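PDB 1NZA: divalent cation tolerance protein, which probably takes part in resistance toward heavy metals, as a copper-binding homotrimer of the CutA family. Local coordinates for residues P10-E13 with V14-I18; K68-V71 with K72-H75. All coordinates share one frame; numbering follows the deposited sequence.

Interaction 1 of 2, residues P10-E13 with V14-I18; sequences PSEE and VARTI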
ATOM      1  N   PRO A  10       2.195 -16.950   2.093  1.00 16.22           N
ATOM      2  CA  PRO A  10       1.536 -17.957   1.257  1.00 16.09           C
ATOM      3  C   PRO A  10       0.142 -18.436   1.642  1.00 14.99           C
ATOM      4  O   PRO A  10      -0.548 -19.032   0.811  1.00 15.30           O
ATOM      5  CB  PRO A  10       2.541 -19.103   1.273  1.00 18.57           C
ATOM      6  CG  PRO A  10       3.058 -19.037   2.664  1.00 20.01           C
ATOM      7  CD  PRO A  10       3.297 -17.555   2.866  1.00 19.38           C
ATOM      8  N   SER A  11      -0.275 -18.186   2.878  1.00 16.19           N
ATOM      9  CA  SER A  11      -1.584 -18.654   3.332  1.00 17.59           C
ATOM     10  C   SER A  11      -2.181 -17.802   4.437  1.00 18.23           C
ATOM     11  O   SER A  11      -1.481 -17.048   5.104  1.00 15.94           O
ATOM     12  CB  SER A  11      -1.469 -20.093   3.843  1.00 18.65           C
ATOM     13  OG  SER A  11      -0.637 -20.146   4.993  1.00 21.95           O
ATOM     14  N   GLU A  12      -3.490 -17.943   4.629  1.00 19.58           N
ATOM     15  CA  GLU A  12      -4.205 -17.210   5.664  1.00 21.19           C
ATOM     16  C   GLU A  12      -3.659 -17.616   7.032  1.00 21.33           C
ATOM     17  O   GLU A  12      -3.564 -16.796   7.948  1.00 20.89           O
ATOM     18  CB  GLU A  12      -5.699 -17.525   5.599  1.00 24.84           C
ATOM     19  CG  GLU A  12      -6.517 -16.803   6.653  1.00 29.58           C
ATOM     20  CD  GLU A  12      -7.950 -17.290   6.710  1.00 33.32           C
ATOM     21  OE1 GLU A  12      -8.603 -17.357   5.648  1.00 35.05           O
ATOM     22  OE2 GLU A  12      -8.426 -17.602   7.821  1.00 37.02           O
ATOM     23  N   GLU A  13      -3.307 -18.891   7.156  1.00 21.08           N
ATOM     24  CA  GLU A  13      -2.756 -19.442   8.389  1.00 23.20           C
ATOM     25  C   GLU A  13      -1.528 -18.660   8.836  1.00 22.07           C
ATOM     26  O   GLU A  13      -1.460 -18.194   9.975  1.00 21.51           O
ATOM     27  CB  GLU A  13      -2.370 -20.913   8.176  1.00 27.46           C
ATOM     28  CG  GLU A  13      -1.604 -21.552   9.335  1.00 34.72           C
ATOM     29  CD  GLU A  13      -2.432 -21.672  10.601  1.00 37.70           C
ATOM     30  OE1 GLU A  13      -3.499 -22.323  10.559  1.00 40.64           O
ATOM     31  OE2 GLU A  13      -2.015 -21.119  11.642  1.00 39.63           O
ATOM     32  N   VAL A  14      -0.553 -18.534   7.939  1.00 20.21           N
ATOM     33  CA  VAL A  14       0.674 -17.804   8.246  1.00 20.40           C
ATOM     34  C   VAL A  14       0.364 -16.328   8.455  1.00 18.21           C
ATOM     35  O   VAL A  14       0.909 -15.684   9.351  1.00 17.04           O
ATOM     36  CB  VAL A  14       1.711 -17.944   7.103  1.00 23.12           C
ATOM     37  CG1 VAL A  14       2.868 -16.976   7.323  1.00 26.78           C
ATOM     38  CG2 VAL A  14       2.230 -19.372   7.050  1.00 27.38           C
ATOM     39  N   ALA A  15      -0.520 -15.790   7.621  1.00 16.58           N
ATOM     40  CA  ALA A  15      -0.893 -14.391   7.736  1.00 16.05           C
ATOM     41  C   ALA A  15      -1.360 -14.071   9.154  1.00 15.17           C
ATOM     42  O   ALA A  15      -0.867 -13.143   9.786  1.00 16.04           O
ATOM     43  CB  ALA A  15      -1.993 -14.063   6.725  1.00 13.65           C
ATOM     44  N   ARG A  16      -2.308 -14.853   9.659  1.00 16.72           N
ATOM     45  CA  ARG A  16      -2.840 -14.634  10.998  1.00 16.09           C
ATOM     46  C   ARG A  16      -1.819 -14.871  12.107  1.00 18.05           C
ATOM     47  O   ARG A  16      -1.757 -14.108  13.073  1.00 18.75           O
ATOM     48  CB  ARG A  16      -4.068 -15.523  11.216  1.00 16.14           C
ATOM     49  CG  ARG A  16      -5.232 -15.161  10.312  1.00 17.29           C
ATOM     50  CD  ARG A  16      -6.441 -16.028  10.609  1.00 20.71           C
ATOM     51  NE  ARG A  16      -6.947 -15.797  11.963  1.00 23.41           N
ATOM     52  CZ  ARG A  16      -7.650 -14.729  12.328  1.00 24.35           C
ATOM     53  NH1 ARG A  16      -8.061 -14.605  13.585  1.00 25.70           N
ATOM     54  NH2 ARG A  16      -7.955 -13.791  11.439  1.00 24.58           N
ATOM     55  N   THR A  17      -1.026 -15.929  11.966  1.00 17.60           N
ATOM     56  CA  THR A  17      -0.003 -16.250  12.958  1.00 20.44           C
ATOM     57  C   THR A  17       0.983 -15.087  13.084  1.00 20.73           C
ATOM     58  O   THR A  17       1.309 -14.646  14.193  1.00 21.79           O
ATOM     59  CB  THR A  17       0.775 -17.512  12.561  1.00 21.39           C
ATOM     60  OG1 THR A  17      -0.134 -18.612  12.445  1.00 22.60           O
ATOM     61  CG2 THR A  17       1.840 -17.836  13.601  1.00 22.88           C
ATOM     62  N   ILE A  18       1.458 -14.585  11.947  1.00 20.20           N
ATOM     63  CA  ILE A  18       2.396 -13.466  11.975  1.00 18.88           C
ATOM     64  C   ILE A  18       1.740 -12.186  12.483  1.00 18.61           C
ATOM     65  O   ILE A  18       2.321 -11.458  13.295  1.00 16.84           O
ATOM     66  CB  ILE A  18       3.020 -13.236  10.581  1.00 17.08           C
ATOM     67  CG1 ILE A  18       4.003 -14.367  10.273  1.00 21.02           C
ATOM     68  CG2 ILE A  18       3.730 -11.891  10.525  1.00 18.79           C
ATOM     69  CD1 ILE A  18       4.581 -14.311   8.875  1.00 20.58           C
TER
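An N-cap opens the first helix of the CutA fold, a ferredoxin-like sheet-and-helix architecture shared with the GlnB-like proteins: Ser11 stands just before the first turn of helix 12-24, and its side chain accepts from the backbone of Val14. A chi1 of 65° tucks OG over its own backbone, within range of the Val14 N-H. The capping bond from Val14 N to Ser11 OG is nearly straight but long, 3.4 Å, and must be counted weak. Over the same turn Val14 CG2 packs against Ser11 OG at 3.6 Å and more loosely on the ring of Pro10, so the hydroxyl has a methyl group as well as an N-H beside it. Regular i to i+4 bonding starts at once, with Ala15 N donating to Ser11 O at 3.0 Å.

Glu12 and Arg16 run side by side in the same direction, but their charged ends do not meet: Glu12 OE2 touches the aliphatic Arg16 CD at 3.8 Å, and the carboxylate and guanidinium planes are turned 77° apart. Arg16 NH1 instead reaches across the subunit interface to a salt bridge with Glu49 of the second subunit. Ala15, buried, packs on Val9, Ile33 and Leu55 of the sheet. The Glu13 carbonyl, still in the first turn, is gripped twice by Thr17, one turn further along, from opposite faces of its plane: Thr17 N donates at 3.0 Å, and the hydroxyl Thr17 OG1, lying above that plane, donates to Glu13 O at 2.8 Å.

Interaction 2 of 2, residues K68-V71 with K72-H75; sequences KERV and KALH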
ATOM      1  N   LYS A  68      11.777  -7.926  12.053  1.00 26.16           N
ATOM      2  CA  LYS A  68      12.379  -8.768  11.024  1.00 28.01           C
ATOM      3  C   LYS A  68      12.742 -10.138  11.579  1.00 29.45           C
ATOM      4  O   LYS A  68      12.485 -11.158  10.944  1.00 29.21           O
ATOM      5  CB  LYS A  68      13.640  -8.129  10.441  1.00 28.57           C
ATOM      6  CG  LYS A  68      13.385  -7.014   9.443  1.00 32.35           C
ATOM      7  CD  LYS A  68      14.648  -6.698   8.644  1.00 33.19           C
ATOM      8  CE  LYS A  68      15.802  -6.298   9.556  1.00 35.56           C
ATOM      9  NZ  LYS A  68      17.049  -6.012   8.791  1.00 36.55           N
ATOM     10  N   GLU A  69      13.358 -10.155  12.759  1.00 31.35           N
ATOM     11  CA  GLU A  69      13.756 -11.409  13.392  1.00 31.56           C
ATOM     12  C   GLU A  69      12.569 -12.330  13.618  1.00 30.91           C
ATOM     13  O   GLU A  69      12.616 -13.511  13.278  1.00 31.05           O
ATOM     14  CB  GLU A  69      14.447 -11.144  14.733  1.00 34.77           C
ATOM     15  CG  GLU A  69      15.914 -10.777  14.613  1.00 39.26           C
ATOM     16  CD  GLU A  69      16.575 -10.581  15.966  1.00 42.10           C
ATOM     17  OE1 GLU A  69      16.458 -11.481  16.827  1.00 42.99           O
ATOM     18  OE2 GLU A  69      17.217  -9.528  16.166  1.00 44.56           O
ATOM     19  N   ARG A  70      11.504 -11.791  14.194  1.00 30.01           N
ATOM     20  CA  ARG A  70      10.319 -12.590  14.463  1.00 29.59           C
ATOM     21  C   ARG A  70       9.671 -13.060  13.162  1.00 28.42           C
ATOM     22  O   ARG A  70       9.222 -14.200  13.067  1.00 28.35           O
ATOM     23  CB  ARG A  70       9.319 -11.788  15.300  1.00 29.47           C
ATOM     24  CG  ARG A  70       9.885 -11.276  16.622  1.00 31.35           C
ATOM     25  CD  ARG A  70      10.300 -12.410  17.563  1.00 30.90           C
ATOM     26  NE  ARG A  70       9.153 -13.162  18.070  1.00 30.35           N
ATOM     27  CZ  ARG A  70       8.932 -14.450  17.826  1.00 31.32           C
ATOM     28  NH1 ARG A  70       9.783 -15.143  17.075  1.00 31.74           N
ATOM     29  NH2 ARG A  70       7.862 -15.049  18.335  1.00 31.38           N
ATOM     30  N   VAL A  71       9.629 -12.192  12.155  1.00 27.23           N
ATOM     31  CA  VAL A  71       9.023 -12.568  10.882  1.00 26.34           C
ATOM     32  C   VAL A  71       9.789 -13.687  10.180  1.00 27.87           C
ATOM     33  O   VAL A  71       9.186 -14.630   9.670  1.00 27.38           O
ATOM     34  CB  VAL A  71       8.917 -11.359   9.931  1.00 25.23           C
ATOM     35  CG1 VAL A  71       8.393 -11.814   8.571  1.00 24.32           C
ATOM     36  CG2 VAL A  71       7.991 -10.316  10.528  1.00 22.01           C
ATOM     37  N   LYS A  72      11.113 -13.588  10.148  1.00 28.98           N
ATOM     38  CA  LYS A  72      11.914 -14.620   9.503  1.00 30.17           C
ATOM     39  C   LYS A  72      11.709 -15.965  10.194  1.00 30.98           C
ATOM     40  O   LYS A  72      11.706 -17.010   9.545  1.00 32.18           O
ATOM     41  CB  LYS A  72      13.393 -14.234   9.524  1.00 29.84           C
ATOM     42  CG  LYS A  72      13.714 -13.037   8.648  1.00 31.91           C
ATOM     43  CD  LYS A  72      15.168 -12.626   8.778  1.00 32.79           C
ATOM     44  CE  LYS A  72      15.447 -11.382   7.951  1.00 34.24           C
ATOM     45  NZ  LYS A  72      16.829 -10.877   8.163  1.00 35.41           N
ATOM     46  N   ALA A  73      11.518 -15.927  11.510  1.00 31.68           N
ATOM     47  CA  ALA A  73      11.310 -17.136  12.301  1.00 32.80           C
ATOM     48  C   ALA A  73       9.964 -17.793  12.006  1.00 32.77           C
ATOM     49  O   ALA A  73       9.884 -19.007  11.807  1.00 32.61           O
ATOM     50  CB  ALA A  73      11.408 -16.810  13.787  1.00 31.95           C
ATOM     51  N   LEU A  74       8.911 -16.982  11.983  1.00 32.03           N
ATOM     52  CA  LEU A  74       7.561 -17.472  11.726  1.00 30.61           C
ATOM     53  C   LEU A  74       7.294 -17.762  10.251  1.00 29.44           C
ATOM     54  O   LEU A  74       6.614 -18.730   9.921  1.00 29.41           O
ATOM     55  CB  LEU A  74       6.532 -16.460  12.239  1.00 32.00           C
ATOM     56  CG  LEU A  74       6.498 -16.191  13.749  1.00 31.93           C
ATOM     57  CD1 LEU A  74       5.600 -15.003  14.038  1.00 33.56           C
ATOM     58  CD2 LEU A  74       6.003 -17.429  14.490  1.00 34.42           C
ATOM     59  N   HIS A  75       7.831 -16.929   9.365  1.00 26.77           N
ATOM     60  CA  HIS A  75       7.620 -17.101   7.929  1.00 26.54           C
ATOM     61  C   HIS A  75       8.277 -18.394   7.442  1.00 27.91           C
ATOM     62  O   HIS A  75       9.435 -18.671   7.751  1.00 28.03           O
ATOM     63  CB  HIS A  75       8.184 -15.891   7.173  1.00 22.33           C
ATOM     64  CG  HIS A  75       7.564 -15.669   5.826  1.00 22.64           C
ATOM     65  ND1 HIS A  75       7.720 -16.548   4.776  1.00 21.96           N
ATOM     66  CD2 HIS A  75       6.803 -14.651   5.355  1.00 21.10           C
ATOM     67  CE1 HIS A  75       7.086 -16.080   3.714  1.00 24.53           C
ATOM     68  NE2 HIS A  75       6.522 -14.930   4.040  1.00 21.76           N
TER
HETATM   69  O   HOH W   1      18.006  -8.080   7.269  1.00 27.71           O
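Lys68 and Lys72, one helical turn apart, send their ammonium groups to a shared water, an example of how like charges can be accommodated on a helix face. The water accepts from both, at 2.7 Å from Lys68 NZ and 3.2 Å from Lys72 NZ. Lys68 NZ and Lys72 NZ themselves stay 4.9 Å apart. Lys72 CG, anti to the carbonyl carbon (chi1 -68°), lies 3.2 Å from Lys68 O, which also accepts from Lys72 N; the chain beyond is extended. Arg70, bent at chi2 and chi3, folds forward along the helix, bringing NH1 to 4.0 Å from Ala73 CB, while its NE forms a salt bridge with Glu25. At the C-terminal turn of this second helix of the ferredoxin-like fold, His75 N donates to Val71 O at 2.7 Å as the backbone leaves helical geometry. The imidazole ND1 accepts from Tyr77 N, and NE2 gives to the carbonyl of Thr8, tying this end to a residue of the bound sodium site.

Helix 64-74 lies with Val71 against Ile7 of strand 2-9 and Leu74 against Ile18 and Ala21 of helix 12-24, while Lys68 and Lys72 pack on Gly90 and Asn91 of the third subunit.

How the interactions relate
Both interactions are local, single-helix contacts, but they treat opposite ends: interaction 1 starts helix 12-24 with a side-chain acceptor for a backbone N-H, whereas interaction 2 finishes helix 64-74 with a ring held by outside backbone groups. Interaction 1 is largely a surface contact and interaction 2 is partly buried. Both lie near bound sodium, the side chain of Pro10 about 5 Å and that of His75 about 6 Å from an ion. Ile18 CG1 meets Leu74 CB at 3.8 Å, and Pro10 CD approaches His75 CE1 at 4.2 Å. Apolar packing joins the two helices, while hydrogen bonds mark the start of one and the end of the other; at the subunit borders a salt bridge serves the first and packing the second.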